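Protein P47 (Clostridium botulinum, PDB 6EKT) may form part of a progenitor toxin complex that protects botulinum neurotoxin on its passage through the host gut, and has the fold of tubular lipid-binding proteins. Local coordinates at residues A[342-347]-A[353-358]; A[359-364]-A[390-395]. All blocks are in the same frame, centred on the assembly; numbering follows the deposited sequence.

Interaction 1: A[342-347]-A[353-358]; sequences NKFVYN and AYFEVD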
ATOM      1  N   ASN A 342     -16.007 -13.113  11.396  1.00 24.41           N
ATOM      2  CA  ASN A 342     -15.028 -13.967  10.724  1.00 24.70           C
ATOM      3  C   ASN A 342     -13.661 -13.295  10.692  1.00 25.94           C
ATOM      4  O   ASN A 342     -13.471 -12.293   9.975  1.00 24.76           O
ATOM      5  CB  ASN A 342     -15.495 -14.294   9.314  1.00 24.01           C
ATOM      6  CG  ASN A 342     -16.817 -15.061   9.305  1.00 25.11           C
ATOM      7  OD1 ASN A 342     -17.882 -14.471   9.489  1.00 25.09           O
ATOM      8  ND2 ASN A 342     -16.742 -16.388   9.158  1.00 26.20           N
ATOM      9  N   LYS A 343     -12.729 -13.859  11.468  1.00 26.89           N
ATOM     10  CA  LYS A 343     -11.412 -13.248  11.684  1.00 27.96           C
ATOM     11  C   LYS A 343     -10.460 -13.544  10.535  1.00 27.74           C
ATOM     12  O   LYS A 343     -10.318 -14.696  10.120  1.00 27.35           O
ATOM     13  CB  LYS A 343     -10.801 -13.736  13.006  1.00 30.27           C
ATOM     14  CG  LYS A 343      -9.485 -13.041  13.376  1.00 33.14           C
ATOM     15  CD  LYS A 343      -8.577 -13.911  14.229  1.00 36.95           C
ATOM     16  CE  LYS A 343      -8.900 -13.786  15.705  1.00 39.17           C
ATOM     17  NZ  LYS A 343      -8.133 -14.811  16.476  1.00 42.48           N
ATOM     18  N   PHE A 344      -9.758 -12.506  10.061  1.00 27.55           N
ATOM     19  CA  PHE A 344      -8.672 -12.704   9.103  1.00 26.73           C
ATOM     20  C   PHE A 344      -7.492 -13.426   9.766  1.00 28.24           C
ATOM     21  O   PHE A 344      -7.142 -13.126  10.908  1.00 28.74           O
ATOM     22  CB  PHE A 344      -8.190 -11.355   8.497  1.00 26.38           C
ATOM     23  CG  PHE A 344      -7.035 -11.522   7.521  1.00 26.84           C
ATOM     24  CD1 PHE A 344      -7.247 -12.074   6.244  1.00 26.79           C
ATOM     25  CD2 PHE A 344      -5.731 -11.192   7.890  1.00 26.64           C
ATOM     26  CE1 PHE A 344      -6.183 -12.254   5.358  1.00 26.48           C
ATOM     27  CE2 PHE A 344      -4.665 -11.375   7.004  1.00 27.09           C
ATOM     28  CZ  PHE A 344      -4.891 -11.918   5.742  1.00 27.02           C
ATOM     29  N   VAL A 345      -6.887 -14.373   9.045  1.00 28.23           N
ATOM     30  CA  VAL A 345      -5.680 -15.074   9.472  1.00 30.64           C
ATOM     31  C   VAL A 345      -4.745 -15.141   8.275  1.00 31.32           C
ATOM     32  O   VAL A 345      -5.184 -15.418   7.153  1.00 31.49           O
ATOM     33  CB  VAL A 345      -5.956 -16.541   9.932  1.00 31.64           C
ATOM     34  CG1 VAL A 345      -4.658 -17.242  10.321  1.00 33.05           C
ATOM     35  CG2 VAL A 345      -6.932 -16.585  11.103  1.00 31.09           C
ATOM     36  N   TYR A 346      -3.466 -14.871   8.530  1.00 32.78           N
ATOM     37  CA  TYR A 346      -2.397 -15.182   7.599  1.00 33.87           C
ATOM     38  C   TYR A 346      -1.513 -16.211   8.271  1.00 36.40           C
ATOM     39  O   TYR A 346      -0.905 -15.946   9.317  1.00 37.20           O
ATOM     40  CB  TYR A 346      -1.589 -13.933   7.205  1.00 33.52           C
ATOM     41  CG  TYR A 346      -0.421 -14.252   6.282  1.00 34.43           C
ATOM     42  CD1 TYR A 346      -0.646 -14.784   5.002  1.00 34.79           C
ATOM     43  CD2 TYR A 346       0.908 -14.044   6.693  1.00 35.64           C
ATOM     44  CE1 TYR A 346       0.401 -15.088   4.149  1.00 36.43           C
ATOM     45  CE2 TYR A 346       1.969 -14.341   5.846  1.00 36.88           C
ATOM     46  CZ  TYR A 346       1.706 -14.859   4.578  1.00 37.27           C
ATOM     47  OH  TYR A 346       2.732 -15.158   3.726  1.00 39.08           O
ATOM     48  N   ASN A 347      -1.498 -17.405   7.688  1.00 38.28           N
ATOM     49  CA  ASN A 347      -0.624 -18.488   8.115  1.00 40.37           C
ATOM     50  C   ASN A 347       0.707 -18.317   7.379  1.00 41.83           C
ATOM     51  O   ASN A 347       0.773 -18.472   6.155  1.00 41.21           O
ATOM     52  CB  ASN A 347      -1.276 -19.829   7.776  1.00 41.05           C
ATOM     53  CG  ASN A 347      -0.457 -21.029   8.224  1.00 42.64           C
ATOM     54  OD1 ASN A 347       0.767 -21.017   8.202  1.00 43.31           O
ATOM     55  ND2 ASN A 347      -1.150 -22.094   8.593  1.00 43.63           N
ATOM     56  N   ALA A 353      -4.051 -17.037   3.253  1.00 35.16           N
ATOM     57  CA  ALA A 353      -4.736 -15.892   3.849  1.00 33.24           C
ATOM     58  C   ALA A 353      -6.218 -16.167   3.684  1.00 33.09           C
ATOM     59  O   ALA A 353      -6.706 -16.369   2.562  1.00 33.74           O
ATOM     60  CB  ALA A 353      -4.364 -14.610   3.142  1.00 31.59           C
ATOM     61  N   TYR A 354      -6.927 -16.180   4.809  1.00 31.77           N
ATOM     62  CA  TYR A 354      -8.315 -16.614   4.834  1.00 31.20           C
ATOM     63  C   TYR A 354      -9.070 -15.968   5.980  1.00 29.69           C
ATOM     64  O   TYR A 354      -8.476 -15.450   6.940  1.00 28.27           O
ATOM     65  CB  TYR A 354      -8.391 -18.163   4.915  1.00 32.92           C
ATOM     66  CG  TYR A 354      -7.769 -18.767   6.172  1.00 34.84           C
ATOM     67  CD1 TYR A 354      -6.398 -19.047   6.242  1.00 35.91           C
ATOM     68  CD2 TYR A 354      -8.565 -19.060   7.295  1.00 35.23           C
ATOM     69  CE1 TYR A 354      -5.831 -19.602   7.391  1.00 37.74           C
ATOM     70  CE2 TYR A 354      -8.008 -19.604   8.449  1.00 36.66           C
ATOM     71  CZ  TYR A 354      -6.649 -19.870   8.494  1.00 37.84           C
ATOM     72  OH  TYR A 354      -6.118 -20.409   9.644  1.00 39.74           O
ATOM     73  N   PHE A 355     -10.391 -16.020   5.871  1.00 27.95           N
ATOM     74  CA  PHE A 355     -11.267 -15.620   6.936  1.00 27.57           C
ATOM     75  C   PHE A 355     -11.828 -16.897   7.590  1.00 28.28           C
ATOM     76  O   PHE A 355     -12.402 -17.738   6.904  1.00 27.38           O
ATOM     77  CB  PHE A 355     -12.366 -14.717   6.392  1.00 27.12           C
ATOM     78  CG  PHE A 355     -11.875 -13.350   5.987  1.00 26.11           C
ATOM     79  CD1 PHE A 355     -11.782 -12.329   6.932  1.00 25.54           C
ATOM     80  CD2 PHE A 355     -11.480 -13.093   4.662  1.00 25.27           C
ATOM     81  CE1 PHE A 355     -11.330 -11.075   6.562  1.00 25.18           C
ATOM     82  CE2 PHE A 355     -11.032 -11.828   4.288  1.00 25.07           C
ATOM     83  CZ  PHE A 355     -10.962 -10.821   5.241  1.00 24.66           C
ATOM     84  N   GLU A 356     -11.595 -17.034   8.897  1.00 28.82           N
ATOM     85  CA  GLU A 356     -12.010 -18.196   9.682  1.00 29.90           C
ATOM     86  C   GLU A 356     -13.517 -18.283   9.739  1.00 29.02           C
ATOM     87  O   GLU A 356     -14.203 -17.256   9.708  1.00 28.02           O
ATOM     88  CB  GLU A 356     -11.523 -18.074  11.129  1.00 31.86           C
ATOM     89  CG  GLU A 356     -10.109 -18.540  11.425  1.00 35.26           C
ATOM     90  CD  GLU A 356      -9.743 -18.350  12.892  1.00 38.05           C
ATOM     91  OE1 GLU A 356     -10.566 -17.775  13.652  1.00 38.14           O
ATOM     92  OE2 GLU A 356      -8.623 -18.752  13.284  1.00 40.13           O
ATOM     93  N   VAL A 357     -14.026 -19.510   9.875  1.00 28.63           N
ATOM     94  CA  VAL A 357     -15.441 -19.716  10.213  1.00 27.66           C
ATOM     95  C   VAL A 357     -15.639 -19.253  11.656  1.00 27.58           C
ATOM     96  O   VAL A 357     -14.752 -19.453  12.508  1.00 29.42           O
ATOM     97  CB  VAL A 357     -15.829 -21.210  10.059  1.00 28.61           C
ATOM     98  CG1 VAL A 357     -17.289 -21.439  10.414  1.00 28.08           C
ATOM     99  CG2 VAL A 357     -15.546 -21.689   8.636  1.00 28.46           C
ATOM    100  N   ASP A 358     -16.766 -18.605  11.923  1.00 26.73           N
ATOM    101  CA  ASP A 358     -17.105 -18.192  13.270  1.00 28.07           C
ATOM    102  C   ASP A 358     -17.416 -19.445  14.095  1.00 30.11           C
ATOM    103  O   ASP A 358     -18.224 -20.281  13.684  1.00 29.08           O
ATOM    104  CB  ASP A 358     -18.297 -17.233  13.230  1.00 26.89           C
ATOM    105  CG  ASP A 358     -18.536 -16.531  14.542  1.00 27.42           C
ATOM    106  OD1 ASP A 358     -17.948 -16.893  15.576  1.00 28.80           O
ATOM    107  OD2 ASP A 358     -19.344 -15.588  14.551  1.00 27.99           O
TER
HETATM  108  O   HOH W   1     -19.005 -18.387  10.108  1.00 27.05           O
HETATM  109  O   HOH W   2     -13.484 -15.909  13.250  1.00 34.85           O

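Interaction 2: A[359-364]-A[390-395]; sequences KNPTSS and SIEGAL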
ATOM      1  N   LYS A 359     -16.756 -19.580  15.239  1.00 31.87           N
ATOM      2  CA  LYS A 359     -17.038 -20.709  16.135  1.00 33.63           C
ATOM      3  C   LYS A 359     -18.275 -20.482  16.984  1.00 33.18           C
ATOM      4  O   LYS A 359     -18.870 -21.443  17.488  1.00 33.58           O
ATOM      5  CB  LYS A 359     -15.830 -21.037  17.003  1.00 36.95           C
ATOM      6  CG  LYS A 359     -14.674 -21.672  16.218  1.00 40.09           C
ATOM      7  CD  LYS A 359     -13.308 -21.425  16.857  1.00 43.18           C
ATOM      8  CE  LYS A 359     -13.119 -22.181  18.159  1.00 46.42           C
ATOM      9  NZ  LYS A 359     -12.403 -23.481  18.001  1.00 50.85           N
ATOM     10  N   ASN A 360     -18.669 -19.223  17.145  1.00 31.27           N
ATOM     11  CA  ASN A 360     -19.841 -18.879  17.952  1.00 32.28           C
ATOM     12  C   ASN A 360     -20.734 -17.864  17.231  1.00 30.01           C
ATOM     13  O   ASN A 360     -20.967 -16.750  17.759  1.00 30.24           O
ATOM     14  CB  ASN A 360     -19.428 -18.372  19.353  1.00 34.55           C
ATOM     15  CG  ASN A 360     -18.596 -19.378  20.121  1.00 37.37           C
ATOM     16  OD1 ASN A 360     -17.380 -19.231  20.214  1.00 39.45           O
ATOM     17  ND2 ASN A 360     -19.236 -20.402  20.660  1.00 38.83           N
ATOM     18  N   PRO A 361     -21.236 -18.231  16.028  1.00 27.97           N
ATOM     19  CA  PRO A 361     -22.162 -17.329  15.334  1.00 27.13           C
ATOM     20  C   PRO A 361     -23.488 -17.210  16.094  1.00 27.10           C
ATOM     21  O   PRO A 361     -23.747 -18.016  16.978  1.00 27.73           O
ATOM     22  CB  PRO A 361     -22.382 -18.028  13.989  1.00 25.87           C
ATOM     23  CG  PRO A 361     -22.187 -19.467  14.280  1.00 26.22           C
ATOM     24  CD  PRO A 361     -21.093 -19.517  15.302  1.00 27.64           C
ATOM     25  N   THR A 362     -24.306 -16.213  15.782  1.00 27.38           N
ATOM     26  CA  THR A 362     -25.622 -16.131  16.412  1.00 27.55           C
ATOM     27  C   THR A 362     -26.694 -16.213  15.348  1.00 26.66           C
ATOM     28  O   THR A 362     -26.477 -15.804  14.204  1.00 25.91           O
ATOM     29  CB  THR A 362     -25.825 -14.870  17.260  1.00 28.79           C
ATOM     30  OG1 THR A 362     -25.548 -13.717  16.474  1.00 30.70           O
ATOM     31  CG2 THR A 362     -24.914 -14.889  18.457  1.00 30.56           C
ATOM     32  N   SER A 363     -27.831 -16.785  15.715  1.00 25.65           N
ATOM     33  CA  SER A 363     -28.943 -16.896  14.760  1.00 25.08           C
ATOM     34  C   SER A 363     -30.289 -16.851  15.459  1.00 25.41           C
ATOM     35  O   SER A 363     -30.376 -17.025  16.682  1.00 25.39           O
ATOM     36  CB  SER A 363     -28.828 -18.191  13.932  1.00 24.63           C
ATOM     37  OG  SER A 363     -28.946 -19.308  14.780  1.00 25.35           O
ATOM     38  N   SER A 364     -31.340 -16.626  14.674  1.00 24.79           N
ATOM     39  CA  SER A 364     -32.709 -16.759  15.173  1.00 25.54           C
ATOM     40  C   SER A 364     -33.569 -17.215  14.005  1.00 24.75           C
ATOM     41  O   SER A 364     -33.143 -17.136  12.842  1.00 24.23           O
ATOM     42  CB  SER A 364     -33.225 -15.436  15.762  1.00 26.26           C
ATOM     43  OG  SER A 364     -33.168 -14.390  14.793  1.00 27.61           O
ATOM     44  N   SER A 390     -25.405 -24.853   7.537  1.00 22.08           N
ATOM     45  CA  SER A 390     -24.767 -24.839   6.202  1.00 22.43           C
ATOM     46  C   SER A 390     -24.197 -23.462   5.869  1.00 22.27           C
ATOM     47  O   SER A 390     -23.012 -23.336   5.527  1.00 22.50           O
ATOM     48  CB  SER A 390     -25.739 -25.294   5.105  1.00 22.68           C
ATOM     49  OG  SER A 390     -25.080 -25.305   3.847  1.00 23.27           O
ATOM     50  N   ILE A 391     -25.043 -22.438   5.988  1.00 21.39           N
ATOM     51  CA  ILE A 391     -24.660 -21.070   5.676  1.00 21.51           C
ATOM     52  C   ILE A 391     -23.527 -20.617   6.600  1.00 22.06           C
ATOM     53  O   ILE A 391     -22.493 -20.124   6.114  1.00 22.14           O
ATOM     54  CB  ILE A 391     -25.867 -20.110   5.729  1.00 20.47           C
ATOM     55  CG1 ILE A 391     -26.887 -20.502   4.649  1.00 20.97           C
ATOM     56  CG2 ILE A 391     -25.420 -18.641   5.613  1.00 19.65           C
ATOM     57  CD1 ILE A 391     -28.241 -19.823   4.800  1.00 20.49           C
ATOM     58  N   GLU A 392     -23.689 -20.827   7.911  1.00 22.20           N
ATOM     59  CA  GLU A 392     -22.655 -20.420   8.891  1.00 23.37           C
ATOM     60  C   GLU A 392     -21.311 -21.016   8.548  1.00 23.81           C
ATOM     61  O   GLU A 392     -20.301 -20.335   8.622  1.00 23.10           O
ATOM     62  CB  GLU A 392     -23.036 -20.830  10.319  1.00 23.40           C
ATOM     63  CG  GLU A 392     -24.161 -19.969  10.880  1.00 23.26           C
ATOM     64  CD  GLU A 392     -24.699 -20.467  12.208  1.00 24.22           C
ATOM     65  OE1 GLU A 392     -24.394 -21.619  12.606  1.00 23.72           O
ATOM     66  OE2 GLU A 392     -25.431 -19.679  12.860  1.00 25.55           O
ATOM     67  N   GLY A 393     -21.314 -22.290   8.145  1.00 24.33           N
ATOM     68  CA  GLY A 393     -20.071 -23.007   7.876  1.00 25.28           C
ATOM     69  C   GLY A 393     -19.429 -22.568   6.564  1.00 24.81           C
ATOM     70  O   GLY A 393     -18.239 -22.788   6.356  1.00 25.08           O
ATOM     71  N   ALA A 394     -20.224 -21.959   5.685  1.00 23.60           N
ATOM     72  CA  ALA A 394     -19.750 -21.572   4.350  1.00 24.11           C
ATOM     73  C   ALA A 394     -19.237 -20.128   4.313  1.00 24.22           C
ATOM     74  O   ALA A 394     -18.721 -19.701   3.295  1.00 24.64           O
ATOM     75  CB  ALA A 394     -20.852 -21.756   3.325  1.00 23.01           C
ATOM     76  N   LEU A 395     -19.403 -19.385   5.405  1.00 24.39           N
ATOM     77  CA  LEU A 395     -19.071 -17.944   5.411  1.00 24.95           C
ATOM     78  C   LEU A 395     -17.577 -17.633   5.477  1.00 25.68           C
ATOM     79  O   LEU A 395     -17.142 -16.534   5.078  1.00 25.42           O
ATOM     80  CB  LEU A 395     -19.825 -17.217   6.532  1.00 24.72           C
ATOM     81  CG  LEU A 395     -21.351 -17.130   6.406  1.00 24.46           C
ATOM     82  CD1 LEU A 395     -21.913 -16.433   7.628  1.00 24.66           C
ATOM     83  CD2 LEU A 395     -21.821 -16.416   5.140  1.00 24.57           C
TER
HETATM   84  O   HOH W   3     -26.633 -20.607  14.984  1.00 30.62           O

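Interaction 1: A[342-347]-A[353-358]
Phe344 turns the edge of its ring toward the face of Phe355, an edge-to-face pair with ring centroids 5.6 Å apart and planes at 63°. The two residues form a non-hydrogen-bonded pair of an antiparallel beta hairpin. Phe344 CE1 also rests on Ala353 CB at 3.7 Å. On the other face of the sheet, Val345 and Tyr354 lie side by side: Val345 CB sits over the tyrosine ring in a CH-pi contact, 4.0 Å from the centroid. The Tyr354 ring reaches back to its partner because its CG stands between the backbone N and carbonyl carbon (chi1 62°). Beside this pair Val345 CG2 packs 3.5 Å from Glu356 OE2.

Backbone bonds run both ways between Val345 and Tyr354, but at Lys343 the pairing opens. Glu356 N still binds Lys343 O (2.9 Å), whereas Lys343 N turns to a water. Glu356 O is taken by Asn342 ND2 at 2.7 Å, in the carbonyl plane on a lone pair, so a side-chain amide replaces the missing main-chain donor.

Strand 315-326 flanks Asn342, Phe355 continues the sheet through backbone bonding to Phe397, and strand 421-426 packs against Phe344, Tyr346 and Phe355.

Interaction 2: A[359-364]-A[390-395]
The carboxylate of Glu392 carries the ring of Pro361 over one face: Pro361 CG stands 3.4 Å from Glu392 CD and about equally far from both oxygens, and Pro361 CB follows at 3.8 Å from the same carbon. A water attaches to the group at OE2. This is a surface contact of the TULIP-like fold, in which a beta-sheet wraps round a long helix; here the C-terminal part of helix 374-394, at Glu392, meets the irregular start of 359-364 on strand 352-368.

The two side chains cross at about a right angle. Beyond CG the glutamate is extended (chi2 172°), which carries its carboxylate from the helix across to the proline. CH groups of the proline packed on the carboxylate plane make the direct contact; the polar link is made by solvent. Ser363 points its CB toward the helix, yet its OG stays 4.0 Å from Glu392 OE2.

Ile391 and Leu395 pack under the sheet, Ile391 against Phe336 and Ile338. Facing away from the helix, Thr362 OG1 bonds to Gln339 OE1 of the adjoining strand. The water completes the bridge, lying 2.7 Å from Ser363 OG and donating to Glu392 OE2 at 2.6 Å.

Overall arrangement
Interactions 1 and 2 follow each other along strand 352-368, their centres 14 Å apart. Interaction 1 pairs its first part with strand 329-347 within the sheet; interaction 2 sets the next part against helix 374-394 at Glu392. Val357 joins them directly: its CG1 packs 3.7 Å from Glu392 O, and its CG2 lies equally far from Gly393 O. Asn342 ND2 also comes within 4.0 Å of Leu395 C, so the amide that binds Glu356 O also borders Leu395. Asp358 OD1 bonds to Asn360 N across the junction, and Asp358 OD2 to Ile341 N. Interaction 1 is pairing within the sheet and interaction 2 its contact with the helix; both lie on the same side of the chain's centre.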